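Local coordinates for protein monomethylamine methyltransferase MtmB1 (Methanosarcina barkeri, PDB 1TV4) that catalyses transfer of the methyl group of monomethylamine to the corrinoid cofactor of its partner protein MtmC, a step in methanogenesis from methylamine, at residues G129-P134 / T155-V160; G200-E205 / S227-Q232; I256-M261 / S292-G297; Q333-A338 / G366-K371. One frame throughout, in Å; residues are numbered along the deposited sequence.

Contact 1 of 4, residues G129-P134 / T155-V160. With BG3 (3-methyl-5-sulfo-pyrrolidine-2-carboxylic acid), chain L.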
loop_
_atom_site.group_PDB
_atom_site.type_symbol
_atom_site.label_atom_id
_atom_site.label_comp_id
_atom_site.label_asym_id
_atom_site.label_seq_id
_atom_site.Cartn_x
_atom_site.Cartn_y
_atom_site.Cartn_z
ATOM N N GLY A 129 24.782 12.397 10.185
ATOM C CA GLY A 129 23.944 12.299 11.362
ATOM C C GLY A 129 24.789 12.266 12.619
ATOM O O GLY A 129 26.017 12.320 12.535
ATOM N N PRO A 130 24.156 12.194 13.800
ATOM C CA PRO A 130 24.855 12.150 15.089
ATOM C C PRO A 130 25.755 10.925 15.175
ATOM O O PRO A 130 26.584 10.806 16.078
ATOM C CB PRO A 130 23.712 12.112 16.099
ATOM C CG PRO A 130 22.643 12.922 15.405
ATOM C CD PRO A 130 22.705 12.360 13.999
ATOM N N THR A 131 25.570 10.004 14.237
ATOM C CA THR A 131 26.391 8.808 14.173
ATOM C C THR A 131 26.439 8.050 15.506
ATOM O O THR A 131 27.513 7.759 16.048
ATOM C CB THR A 131 27.809 9.202 13.705
ATOM O OG1 THR A 131 27.699 10.013 12.532
ATOM C CG2 THR A 131 28.623 8.001 13.350
ATOM N N GLY A 132 25.255 7.742 16.030
ATOM C CA GLY A 132 25.147 6.990 17.270
ATOM C C GLY A 132 25.447 7.726 18.559
ATOM O O GLY A 132 25.422 7.125 19.635
ATOM N N SER A 133 25.722 9.020 18.462
ATOM C CA SER A 133 26.032 9.824 19.639
ATOM C C SER A 133 24.777 10.119 20.457
ATOM O O SER A 133 23.670 10.170 19.919
ATOM C CB SER A 133 26.694 11.132 19.208
ATOM O OG SER A 133 27.849 10.864 18.431
ATOM N N PRO A 134 24.936 10.303 21.777
ATOM C CA PRO A 134 23.788 10.593 22.640
ATOM C C PRO A 134 23.197 11.973 22.363
ATOM O O PRO A 134 23.915 12.972 22.360
ATOM C CB PRO A 134 24.374 10.470 24.048
ATOM C CG PRO A 134 25.809 10.884 23.851
ATOM C CD PRO A 134 26.180 10.197 22.561
ATOM N N THR A 155 21.720 10.608 3.050
ATOM C CA THR A 155 20.965 9.753 3.958
ATOM C C THR A 155 21.336 10.154 5.376
ATOM O O THR A 155 22.289 10.907 5.578
ATOM C CB THR A 155 21.313 8.266 3.772
ATOM O OG1 THR A 155 22.702 8.062 4.062
ATOM C CG2 THR A 155 21.019 7.822 2.340
ATOM N N ILE A 156 20.595 9.641 6.351
ATOM C CA ILE A 156 20.842 9.971 7.750
ATOM C C ILE A 156 21.351 8.777 8.551
ATOM O O ILE A 156 20.869 7.663 8.373
ATOM C CB ILE A 156 19.536 10.448 8.447
ATOM C CG1 ILE A 156 18.942 11.660 7.718
ATOM C CG2 ILE A 156 19.812 10.762 9.916
ATOM C CD1 ILE A 156 19.803 12.916 7.768
ATOM N N VAL A 157 22.345 9.001 9.408
ATOM C CA VAL A 157 22.812 7.937 10.295
ATOM C C VAL A 157 22.301 8.389 11.664
ATOM O O VAL A 157 22.674 9.452 12.170
ATOM C CB VAL A 157 24.359 7.766 10.298
ATOM C CG1 VAL A 157 25.058 9.098 10.502
ATOM C CG2 VAL A 157 24.749 6.781 11.393
ATOM N N ASN A 158 21.421 7.578 12.242
ATOM C CA ASN A 158 20.769 7.888 13.508
ATOM C C ASN A 158 21.619 8.133 14.748
ATOM O O ASN A 158 22.648 7.491 14.962
ATOM C CB ASN A 158 19.762 6.787 13.860
ATOM C CG ASN A 158 18.736 6.555 12.766
ATOM O OD1 ASN A 158 18.755 7.218 11.726
ATOM N ND2 ASN A 158 17.834 5.607 12.997
ATOM N N GLY A 159 21.144 9.061 15.571
ATOM C CA GLY A 159 21.792 9.348 16.835
ATOM C C GLY A 159 21.079 8.467 17.851
ATOM O O GLY A 159 20.167 7.718 17.489
ATOM N N VAL A 160 21.477 8.551 19.116
ATOM C CA VAL A 160 20.874 7.749 20.175
ATOM C C VAL A 160 20.046 8.620 21.116
ATOM O O VAL A 160 20.505 9.671 21.544
ATOM C CB VAL A 160 21.980 7.018 20.989
ATOM C CG1 VAL A 160 21.432 6.523 22.322
ATOM C CG2 VAL A 160 22.522 5.853 20.179
HETATM C C1 BG3 L . 27.076 3.889 11.856
HETATM C C2 BG3 L . 27.437 3.652 13.361
HETATM C C3 BG3 L . 26.331 3.682 14.374
HETATM C C4 BG3 L . 27.125 3.381 15.612
HETATM C C5 BG3 L . 27.872 2.155 14.994
HETATM C C6 BG3 L . 25.707 5.015 14.516
HETATM O O1 BG3 L . 27.576 4.796 11.187
HETATM N N1 BG3 L . 28.101 2.349 13.505
HETATM S S1 BG3 L . 29.430 1.871 15.840
HETATM O O2 BG3 L . 29.143 1.683 17.275
HETATM O O3 BG3 L . 30.078 0.701 15.228
HETATM O O4 BG3 L . 30.266 3.074 15.685
#

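Contact 2 of 4, residues G200-E205 / S227-Q232. With BG3 (3-methyl-5-sulfo-pyrrolidine-2-carboxylic acid), chain L.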
loop_
_atom_site.group_PDB
_atom_site.type_symbol
_atom_site.label_atom_id
_atom_site.label_comp_id
_atom_site.label_asym_id
_atom_site.label_seq_id
_atom_site.Cartn_x
_atom_site.Cartn_y
_atom_site.Cartn_z
ATOM N N GLY A 200 16.634 8.118 3.293
ATOM C CA GLY A 200 16.869 6.831 3.925
ATOM C C GLY A 200 17.675 7.054 5.193
ATOM O O GLY A 200 18.349 8.075 5.328
ATOM N N VAL A 201 17.608 6.113 6.129
ATOM C CA VAL A 201 18.357 6.239 7.373
ATOM C C VAL A 201 19.188 4.983 7.616
ATOM O O VAL A 201 19.133 4.025 6.838
ATOM C CB VAL A 201 17.415 6.431 8.601
ATOM C CG1 VAL A 201 16.420 7.554 8.336
ATOM C CG2 VAL A 201 16.687 5.131 8.923
ATOM N N LYS A 202 19.972 5.003 8.690
ATOM C CA LYS A 202 20.787 3.856 9.068
ATOM C C LYS A 202 20.634 3.683 10.570
ATOM O O LYS A 202 20.828 4.631 11.332
ATOM C CB LYS A 202 22.265 4.076 8.705
ATOM C CG LYS A 202 23.137 2.831 8.896
ATOM C CD LYS A 202 23.818 2.782 10.271
ATOM C CE LYS A 202 25.207 3.423 10.225
ATOM N NZ LYS A 202 25.963 3.238 11.505
ATOM N N GLY A 203 20.253 2.478 10.982
ATOM C CA GLY A 203 20.073 2.181 12.393
ATOM C C GLY A 203 19.693 0.715 12.519
ATOM O O GLY A 203 19.989 -0.061 11.606
ATOM N N PRO A 204 19.056 0.290 13.625
ATOM C CA PRO A 204 18.672 1.102 14.787
ATOM C C PRO A 204 19.905 1.364 15.653
ATOM O O PRO A 204 20.881 0.616 15.584
ATOM C CB PRO A 204 17.629 0.234 15.479
ATOM C CG PRO A 204 18.147 -1.152 15.238
ATOM C CD PRO A 204 18.630 -1.114 13.794
ATOM N N GLU A 205 19.865 2.415 16.463
ATOM C CA GLU A 205 21.020 2.763 17.286
ATOM C C GLU A 205 20.793 2.821 18.793
ATOM O O GLU A 205 21.684 2.460 19.569
ATOM C CB GLU A 205 21.592 4.108 16.826
ATOM C CG GLU A 205 22.046 4.148 15.365
ATOM C CD GLU A 205 23.009 3.029 15.028
ATOM O OE1 GLU A 205 23.808 2.652 15.913
ATOM O OE2 GLU A 205 22.979 2.532 13.879
ATOM N N SER A 227 19.220 1.276 5.786
ATOM C CA SER A 227 20.330 0.369 6.080
ATOM C C SER A 227 20.144 -0.184 7.484
ATOM O O SER A 227 19.992 0.584 8.437
ATOM C CB SER A 227 21.669 1.105 5.992
ATOM O OG SER A 227 21.975 1.444 4.652
ATOM N N HIS A 228 20.164 -1.511 7.607
ATOM C CA HIS A 228 19.985 -2.180 8.895
ATOM C C HIS A 228 21.325 -2.658 9.406
ATOM O O HIS A 228 21.989 -3.484 8.792
ATOM C CB HIS A 228 18.997 -3.329 8.745
ATOM C CG HIS A 228 17.632 -2.866 8.354
ATOM N ND1 HIS A 228 16.531 -3.010 9.170
ATOM C CD2 HIS A 228 17.207 -2.189 7.262
ATOM C CE1 HIS A 228 15.486 -2.439 8.597
ATOM N NE2 HIS A 228 15.869 -1.935 7.439
ATOM N N GLU A 229 21.710 -2.129 10.561
ATOM C CA GLU A 229 22.998 -2.429 11.163
ATOM C C GLU A 229 23.096 -3.679 12.030
ATOM O O GLU A 229 22.232 -3.953 12.862
ATOM C CB GLU A 229 23.453 -1.208 11.966
ATOM C CG GLU A 229 24.779 -1.367 12.680
ATOM C CD GLU A 229 25.478 -0.035 12.888
ATOM O OE1 GLU A 229 24.785 0.961 13.195
ATOM O OE2 GLU A 229 26.722 0.015 12.747
ATOM N N VAL A 230 24.170 -4.432 11.815
ATOM C CA VAL A 230 24.451 -5.639 12.581
ATOM C C VAL A 230 25.949 -5.468 12.853
ATOM O O VAL A 230 26.716 -5.149 11.944
ATOM C CB VAL A 230 24.171 -6.943 11.793
ATOM C CG1 VAL A 230 25.008 -7.012 10.540
ATOM C CG2 VAL A 230 24.452 -8.144 12.699
ATOM N N SER A 231 26.366 -5.641 14.102
ATOM C CA SER A 231 27.772 -5.440 14.439
ATOM C C SER A 231 28.611 -6.672 14.717
ATOM O O SER A 231 28.221 -7.541 15.495
ATOM C CB SER A 231 27.889 -4.510 15.647
ATOM O OG SER A 231 27.509 -3.190 15.317
ATOM N N GLN A 232 29.773 -6.732 14.075
ATOM C CA GLN A 232 30.709 -7.824 14.302
ATOM C C GLN A 232 31.515 -7.387 15.522
ATOM O O GLN A 232 31.562 -6.197 15.840
ATOM C CB GLN A 232 31.663 -7.984 13.124
ATOM C CG GLN A 232 31.058 -8.567 11.864
ATOM C CD GLN A 232 32.135 -8.953 10.876
ATOM O OE1 GLN A 232 33.025 -9.744 11.196
ATOM N NE2 GLN A 232 32.069 -8.392 9.671
HETATM C C1 BG3 L . 27.076 3.889 11.856
HETATM C C2 BG3 L . 27.437 3.652 13.361
HETATM C C3 BG3 L . 26.331 3.682 14.374
HETATM C C4 BG3 L . 27.125 3.381 15.612
HETATM C C5 BG3 L . 27.872 2.155 14.994
HETATM C C6 BG3 L . 25.707 5.015 14.516
HETATM O O1 BG3 L . 27.576 4.796 11.187
HETATM N N1 BG3 L . 28.101 2.349 13.505
HETATM S S1 BG3 L . 29.430 1.871 15.840
HETATM O O2 BG3 L . 29.143 1.683 17.275
HETATM O O3 BG3 L . 30.078 0.701 15.228
HETATM O O4 BG3 L . 30.266 3.074 15.685
HETATM O O HOH W 1 21.431 4.035 4.880
#

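Contact 3 of 4, residues I256-M261 / S292-G297. With BG3 (3-methyl-5-sulfo-pyrrolidine-2-carboxylic acid), chain L.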
loop_
_atom_site.group_PDB
_atom_site.type_symbol
_atom_site.label_atom_id
_atom_site.label_comp_id
_atom_site.label_asym_id
_atom_site.label_seq_id
_atom_site.Cartn_x
_atom_site.Cartn_y
_atom_site.Cartn_z
ATOM N N ILE A 256 20.975 -4.803 4.377
ATOM C CA ILE A 256 21.804 -5.096 5.544
ATOM C C ILE A 256 23.181 -4.448 5.520
ATOM O O ILE A 256 23.936 -4.596 4.561
ATOM C CB ILE A 256 21.997 -6.632 5.710
ATOM C CG1 ILE A 256 20.647 -7.297 5.984
ATOM C CG2 ILE A 256 22.984 -6.928 6.854
ATOM C CD1 ILE A 256 20.721 -8.817 6.085
ATOM N N MET A 257 23.496 -3.722 6.589
ATOM C CA MET A 257 24.799 -3.086 6.709
ATOM C C MET A 257 25.553 -3.741 7.864
ATOM O O MET A 257 25.248 -3.497 9.032
ATOM C CB MET A 257 24.675 -1.590 6.997
ATOM C CG MET A 257 26.038 -0.900 7.119
ATOM S SD MET A 257 25.992 0.646 8.046
ATOM C CE MET A 257 26.049 0.005 9.725
ATOM N N ASP A 258 26.520 -4.586 7.524
ATOM C CA ASP A 258 27.350 -5.265 8.517
ATOM C C ASP A 258 28.470 -4.288 8.858
ATOM O O ASP A 258 29.046 -3.667 7.971
ATOM C CB ASP A 258 27.932 -6.545 7.913
ATOM C CG ASP A 258 29.044 -7.143 8.761
ATOM O OD1 ASP A 258 28.781 -8.120 9.494
ATOM O OD2 ASP A 258 30.179 -6.630 8.695
ATOM N N GLU A 259 28.768 -4.143 10.149
ATOM C CA GLU A 259 29.814 -3.223 10.605
ATOM C C GLU A 259 30.869 -3.929 11.453
ATOM O O GLU A 259 30.573 -4.897 12.146
ATOM C CB GLU A 259 29.180 -2.086 11.424
ATOM C CG GLU A 259 30.148 -1.058 12.046
ATOM C CD GLU A 259 30.776 -1.526 13.362
ATOM O OE1 GLU A 259 30.076 -2.198 14.150
ATOM O OE2 GLU A 259 31.959 -1.206 13.618
ATOM N N GLN A 260 32.104 -3.444 11.373
ATOM C CA GLN A 260 33.199 -3.989 12.171
ATOM C C GLN A 260 34.215 -2.862 12.266
ATOM O O GLN A 260 34.529 -2.211 11.270
ATOM C CB GLN A 260 33.821 -5.233 11.519
ATOM C CG GLN A 260 34.520 -6.176 12.525
ATOM C CD GLN A 260 35.960 -5.787 12.832
ATOM O OE1 GLN A 260 36.438 -5.956 13.961
ATOM N NE2 GLN A 260 36.666 -5.288 11.825
ATOM N N MET A 261 34.716 -2.614 13.469
ATOM C CA MET A 261 35.692 -1.557 13.675
ATOM C C MET A 261 36.971 -2.143 14.266
ATOM O O MET A 261 37.136 -2.206 15.485
ATOM C CB MET A 261 35.100 -0.477 14.589
ATOM C CG MET A 261 34.423 -1.001 15.847
ATOM S SD MET A 261 33.485 0.285 16.724
ATOM C CE MET A 261 34.800 1.259 17.436
ATOM N N SER A 292 24.567 -6.249 2.506
ATOM C CA SER A 292 24.349 -5.546 1.242
ATOM C C SER A 292 25.604 -4.683 1.114
ATOM O O SER A 292 26.144 -4.495 0.025
ATOM C CB SER A 292 23.110 -4.652 1.322
ATOM O OG SER A 292 21.937 -5.430 1.484
ATOM N N TRP A 293 26.059 -4.156 2.250
ATOM C CA TRP A 293 27.288 -3.369 2.293
ATOM C C TRP A 293 27.928 -3.463 3.677
ATOM O O TRP A 293 27.267 -3.823 4.651
ATOM C CB TRP A 293 27.059 -1.900 1.889
ATOM C CG TRP A 293 26.183 -1.055 2.774
ATOM C CD1 TRP A 293 24.819 -1.082 2.850
ATOM C CD2 TRP A 293 26.609 0.039 3.601
ATOM N NE1 TRP A 293 24.368 -0.061 3.657
ATOM C CE2 TRP A 293 25.446 0.640 4.131
ATOM C CE3 TRP A 293 27.862 0.572 3.940
ATOM C CZ2 TRP A 293 25.498 1.754 4.981
ATOM C CZ3 TRP A 293 27.915 1.680 4.786
ATOM C CH2 TRP A 293 26.739 2.259 5.297
ATOM N N HIS A 294 29.222 -3.163 3.751
ATOM C CA HIS A 294 29.956 -3.255 5.014
ATOM C C HIS A 294 30.491 -1.908 5.469
ATOM O O HIS A 294 31.068 -1.167 4.677
ATOM C CB HIS A 294 31.128 -4.233 4.861
ATOM C CG HIS A 294 32.031 -4.293 6.057
ATOM N ND1 HIS A 294 31.673 -4.915 7.233
ATOM C CD2 HIS A 294 33.274 -3.793 6.260
ATOM C CE1 HIS A 294 32.654 -4.796 8.111
ATOM N NE2 HIS A 294 33.638 -4.119 7.546
ATOM N N LEU A 295 30.307 -1.609 6.752
ATOM C CA LEU A 295 30.779 -0.359 7.329
ATOM C C LEU A 295 32.043 -0.614 8.147
ATOM O O LEU A 295 32.022 -1.369 9.123
ATOM C CB LEU A 295 29.704 0.247 8.234
ATOM C CG LEU A 295 30.091 1.583 8.881
ATOM C CD1 LEU A 295 30.214 2.668 7.811
ATOM C CD2 LEU A 295 29.044 1.959 9.900
ATOM N N ASP A 296 33.140 0.011 7.735
ATOM C CA ASP A 296 34.425 -0.128 8.415
ATOM C C ASP A 296 34.511 0.988 9.453
ATOM O O ASP A 296 33.594 1.806 9.583
ATOM C CB ASP A 296 35.557 0.020 7.390
ATOM C CG ASP A 296 36.901 -0.493 7.894
ATOM O OD1 ASP A 296 37.019 -0.863 9.082
ATOM O OD2 ASP A 296 37.845 -0.519 7.079
ATOM N N GLY A 297 35.616 1.017 10.191
ATOM C CA GLY A 297 35.816 2.044 11.194
ATOM C C GLY A 297 37.046 1.734 12.031
ATOM O O GLY A 297 36.934 1.582 13.244
HETATM C C1 BG3 L . 27.076 3.889 11.856
HETATM C C2 BG3 L . 27.437 3.652 13.361
HETATM C C3 BG3 L . 26.331 3.682 14.374
HETATM C C4 BG3 L . 27.125 3.381 15.612
HETATM C C5 BG3 L . 27.872 2.155 14.994
HETATM C C6 BG3 L . 25.707 5.015 14.516
HETATM O O1 BG3 L . 27.576 4.796 11.187
HETATM N N1 BG3 L . 28.101 2.349 13.505
HETATM S S1 BG3 L . 29.430 1.871 15.840
HETATM O O2 BG3 L . 29.143 1.683 17.275
HETATM O O3 BG3 L . 30.078 0.701 15.228
HETATM O O4 BG3 L . 30.266 3.074 15.685
HETATM O O HOH W 2 35.869 -3.531 8.928
#

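Contact 4 of 4, residues Q333-A338 / G366-K371. With BG3 (3-methyl-5-sulfo-pyrrolidine-2-carboxylic acid), chain L.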
loop_
_atom_site.group_PDB
_atom_site.type_symbol
_atom_site.label_atom_id
_atom_site.label_comp_id
_atom_site.label_asym_id
_atom_site.label_seq_id
_atom_site.Cartn_x
_atom_site.Cartn_y
_atom_site.Cartn_z
ATOM N N GLN A 333 33.045 4.878 9.025
ATOM C CA GLN A 333 32.412 5.739 10.020
ATOM C C GLN A 333 33.413 6.717 10.632
ATOM O O GLN A 333 34.584 6.389 10.810
ATOM C CB GLN A 333 31.741 4.888 11.105
ATOM C CG GLN A 333 32.680 4.037 11.937
ATOM C CD GLN A 333 31.937 3.024 12.791
ATOM O OE1 GLN A 333 32.519 2.381 13.664
ATOM N NE2 GLN A 333 30.643 2.873 12.537
ATOM N N TYR A 334 32.932 7.912 10.962
ATOM C CA TYR A 334 33.770 8.989 11.495
ATOM C C TYR A 334 33.752 9.283 12.993
ATOM O O TYR A 334 32.716 9.646 13.552
ATOM C CB TYR A 334 33.429 10.283 10.740
ATOM C CG TYR A 334 33.741 10.229 9.262
ATOM C CD1 TYR A 334 33.242 9.204 8.455
ATOM C CD2 TYR A 334 34.586 11.174 8.679
ATOM C CE1 TYR A 334 33.590 9.114 7.104
ATOM C CE2 TYR A 334 34.938 11.096 7.333
ATOM C CZ TYR A 334 34.443 10.065 6.552
ATOM O OH TYR A 334 34.839 9.962 5.237
ATOM N N TYR A 335 34.921 9.160 13.622
ATOM C CA TYR A 335 35.073 9.432 15.048
ATOM C C TYR A 335 36.245 10.367 15.347
ATOM O O TYR A 335 37.342 9.912 15.672
ATOM C CB TYR A 335 35.289 8.140 15.833
ATOM C CG TYR A 335 34.031 7.380 16.158
ATOM C CD1 TYR A 335 33.452 6.514 15.230
ATOM C CD2 TYR A 335 33.436 7.500 17.412
ATOM C CE1 TYR A 335 32.314 5.781 15.551
ATOM C CE2 TYR A 335 32.303 6.776 17.742
ATOM C CZ TYR A 335 31.748 5.915 16.810
ATOM O OH TYR A 335 30.648 5.170 17.160
ATOM N N PRO A 336 36.031 11.684 15.228
ATOM C CA PRO A 336 37.103 12.648 15.508
ATOM C C PRO A 336 37.277 12.795 17.020
ATOM O O PRO A 336 36.355 12.503 17.784
ATOM C CB PRO A 336 36.582 13.948 14.892
ATOM C CG PRO A 336 35.561 13.491 13.880
ATOM C CD PRO A 336 34.887 12.352 14.590
ATOM N N CYS A 337 38.450 13.250 17.450
ATOM C CA CYS A 337 38.701 13.462 18.874
ATOM C C CYS A 337 38.038 14.755 19.324
ATOM O O CYS A 337 37.397 14.806 20.374
ATOM C CB CYS A 337 40.202 13.572 19.154
ATOM S SG CYS A 337 41.130 12.062 18.914
ATOM N N ALA A 338 38.206 15.802 18.521
ATOM C CA ALA A 338 37.653 17.116 18.829
ATOM C C ALA A 338 36.134 17.184 18.696
ATOM O O ALA A 338 35.524 16.410 17.955
ATOM C CB ALA A 338 38.297 18.169 17.939
ATOM N N GLY A 366 29.090 9.815 8.940
ATOM C CA GLY A 366 29.594 10.639 10.030
ATOM C C GLY A 366 28.652 11.777 10.375
ATOM O O GLY A 366 27.620 11.932 9.724
ATOM N N VAL A 367 29.010 12.614 11.351
ATOM C CA VAL A 367 30.274 12.520 12.083
ATOM C C VAL A 367 30.038 12.405 13.592
ATOM O O VAL A 367 29.304 13.200 14.175
ATOM C CB VAL A 367 31.142 13.783 11.815
ATOM C CG1 VAL A 367 32.445 13.716 12.607
ATOM C CG2 VAL A 367 31.424 13.909 10.322
ATOM N N ALA A 368 30.658 11.412 14.220
ATOM C CA ALA A 368 30.516 11.224 15.660
ATOM C C ALA A 368 31.552 12.104 16.362
ATOM O O ALA A 368 32.531 11.610 16.923
ATOM C CB ALA A 368 30.736 9.760 16.027
ATOM N N SER A 369 31.332 13.412 16.313
ATOM C CA SER A 369 32.244 14.368 16.930
ATOM C C SER A 369 32.422 14.089 18.419
ATOM O O SER A 369 31.557 13.492 19.055
ATOM C CB SER A 369 31.710 15.781 16.712
ATOM O OG SER A 369 31.530 16.015 15.324
ATOM N N ALA A 370 33.551 14.527 18.970
ATOM C CA ALA A 370 33.852 14.302 20.382
ATOM C C ALA A 370 33.838 12.807 20.679
ATOM O O ALA A 370 33.422 12.381 21.758
ATOM C CB ALA A 370 32.838 15.021 21.264
ATOM N N LYS A 371 34.296 12.021 19.710
ATOM C CA LYS A 371 34.351 10.568 19.836
ATOM C C LYS A 371 32.970 9.943 20.026
ATOM O O LYS A 371 32.857 8.788 20.440
ATOM C CB LYS A 371 35.281 10.168 20.989
ATOM C CG LYS A 371 36.718 10.644 20.805
ATOM C CD LYS A 371 37.612 10.244 21.975
ATOM C CE LYS A 371 38.990 10.885 21.848
ATOM N NZ LYS A 371 39.910 10.504 22.964
HETATM C C1 BG3 L . 27.076 3.889 11.856
HETATM C C2 BG3 L . 27.437 3.652 13.361
HETATM C C3 BG3 L . 26.331 3.682 14.374
HETATM C C4 BG3 L . 27.125 3.381 15.612
HETATM C C5 BG3 L . 27.872 2.155 14.994
HETATM C C6 BG3 L . 25.707 5.015 14.516
HETATM O O1 BG3 L . 27.576 4.796 11.187
HETATM N N1 BG3 L . 28.101 2.349 13.505
HETATM S S1 BG3 L . 29.430 1.871 15.840
HETATM O O2 BG3 L . 29.143 1.683 17.275
HETATM O O3 BG3 L . 30.078 0.701 15.228
HETATM O O4 BG3 L . 30.266 3.074 15.685
#

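Contact 1 of 4, residues G129-P134 / T155-V160
Gly132 N donates to Asn158 O at 2.8 Å, and Val160 N answers with a nearly straight bond (172°) to Ser133 O, also 2.8 Å; beyond these, Pro134 and Val160 pair as neighbours in parallel strands. Between strand 125-128 and that pairing the chain makes a type I' turn from Pro130 to Ser133, whose first carbonyl, Pro130 O, takes both Ser133 N and Ser133 OG, the hydroxyl at 2.7 Å. Two glycines let the backbones close up: a CB on Gly129 would run into Val157 O, and one on Gly159 into Pro130 CB, which already presses on Gly159 CA at a tight 3.4 Å. Strands 125-128 and 155-161 are adjacent in the TIM barrel, and the turn lies just past the C-terminal end of the first, where such barrels place their active sites. Thr131 OG1 donates to Gly129 O at 2.9 Å from well above the carbonyl plane. Val157 divides its branches: CG1, set between the backbone N and the carbonyl carbon (chi1 50°), meets Thr131 OG1 at 3.5 Å, while CG2 reaches O1 of the bound pyrroline-derived group BG3 at 3.5 Å. With a valine in place of Thr131 the hydroxyl is gone, and Gly129 O would probably be left without this donor, the start of the turn being held less firmly beside Val157. On the ligand side, methyl C6 of BG3 rests on the Thr131-Gly132 peptide, 3.2 Å from Gly132 N.

Contact 2 of 4, residues G200-E205 / S227-Q232
Lys202 lays its CG against Ser227 CB at 3.7 Å, with CG anti to the backbone N (chi1 -172°); two further bends along the chain then swing NZ into the barrel, where it is joined to C1 of BG3 by a 1.3 Å bond. Lysine and bound group together make up the sulfite adduct of pyrrolysine. Glu229 comes in obliquely from the next strand and holds this adduct at two points: its OE1 accepts from Lys202 NZ at 3.1 Å, approached from above the carboxylate plane, and its OE2 accepts from the ring nitrogen N1 of BG3 at 2.8 Å. Strands 201-203 and 227-231 belong to one beta-alpha-beta unit of the TIM barrel and run parallel, their axes 21° apart. Ser227 N to Val201 O, Gly203 N to Ser227 O and Glu229 N to Gly203 O are the backbone bonds that fix the register. After Gly203 a cis peptide leads into Pro204, and Glu205 bends back toward the C3 corner of the ring: its OE1 stands 3.1 Å from BG3 C3, and its OE2 comes within 2.5 Å of Glu229 OE1, the two carboxylates turned 68° against each other. At the far end of the pairing a water bridges Val201 O and Ser227 OG, a hydroxyl that also bonds Trp293 NE1 two strands further round.

Contact 3 of 4, residues I256-M261 / S292-G297
Met257, Asp258 and Glu259 pair with Trp293, His294 and Leu295 as two adjacent parallel strands of the barrel, their axes 4.5 Å apart at closest and turned by 32°. Five main-chain bonds join them: Ile256 O takes both Ser292 N and Trp293 N, then Asp258 N goes to Trp293 O, Leu295 N to Asp258 O and Gln260 N to Leu295 O. Ser292 OG, also hydrogen-bonded to Gln99, accepts from Ile256 N. Inside, Trp293 CG sits between the backbone N and the carbonyl carbon (chi1 65°), which brings the indole beneath Met257: CG lies 3.4 Å from the centroid of the six-membered ring, over its face, and SD follows at 3.7 Å as a Met-aromatic contact. Met257 CE goes on to Leu295 CD2 at 3.6 Å, and Leu295 CD2 in turn touches BG3 C1. Replacing Trp293 by an alanine would probably strip Met257 of this floor and leave Ser227 OG without its indole N-H partner. On the outer side His294 ND1 donates to Asp258 OD2 at 2.7 Å, meeting the anti lone pair close to the imidazole plane; Gln232 NE2 also bonds that oxygen. A water links His294 NE2 to Gln260 O. The pattern is that of a TIM-barrel wall, apolar and ligand-facing groups inward, a His-carboxylate pair outward against helix 271-288.

Contact 4 of 4, residues Q333-A338 / G366-K371
Tyr335 lies with one ring face over Ala368, whose CB stands 3.8 Å from the ring centroid and 13° off the normal, a CH-pi contact. CG is anti to the carbonyl carbon (chi1 -82°), a setting that also brings Lys371 O to the ring edge, 3.3 Å from CD2, and carries the phenol into the pocket. Tyr334, the residue just before it, sends its ring away from the 366-371 segment toward Gln352 and Met386 on the helices outside, so that CB does its touching, against Gly366 CA. Val367, which follows a cis peptide, has CG1 anti to its backbone N (chi1 178°), and this methyl is driven against the Pro336 ring, a tight 3.4 Å from CG. Lys371, extended beyond CG, runs alongside Cys337, its CE 3.8 Å from SG, with NZ carried on to a weak bond with Trp303 O. Ala368 N donates to Tyr334 O at 2.8 Å, Lys371 N to Pro336 O at 2.9 Å, and Ala370 N to Ala338 O. Ala368 is the centre of an inverse gamma turn, and its CB is directed at the other segment. These two loops follow strands 330-333 and 363-366 of the TIM barrel, at the end where the ligand sits. With Ala368 over one face and Lys371 O at its edge, the tyrosine gives its OH proton to sulfonate oxygen O4 of BG3 at 2.6 Å, and so short a bond to an anionic group is consistent with Tyr335 helping to hold the added sulfite in place.

All four contacts touch BG3, the group bonded to Lys202 in contact 2, and they follow one another round the barrel. Probable backbone hydrogen bonds join neighbours: Asn158 N to Lys202 O, 3.1 Å, between contacts 1 and 2; Met257 N to His228 O, 2.7 Å, between 2 and 3; Gln333 N to Asp296 O, 3.2 Å, between 3 and 4. Gly129 N to Gly366 O, 2.9 Å, returns from contact 1 to contact 4. Contacts 2 and 4 have centres about 17 Å apart and do not touch each other, yet hold the same ligand, Glu229 at N1 and Tyr335 at the sulfonate. Ser365, between the segments of contact 4, adds a further hydrogen bond to it.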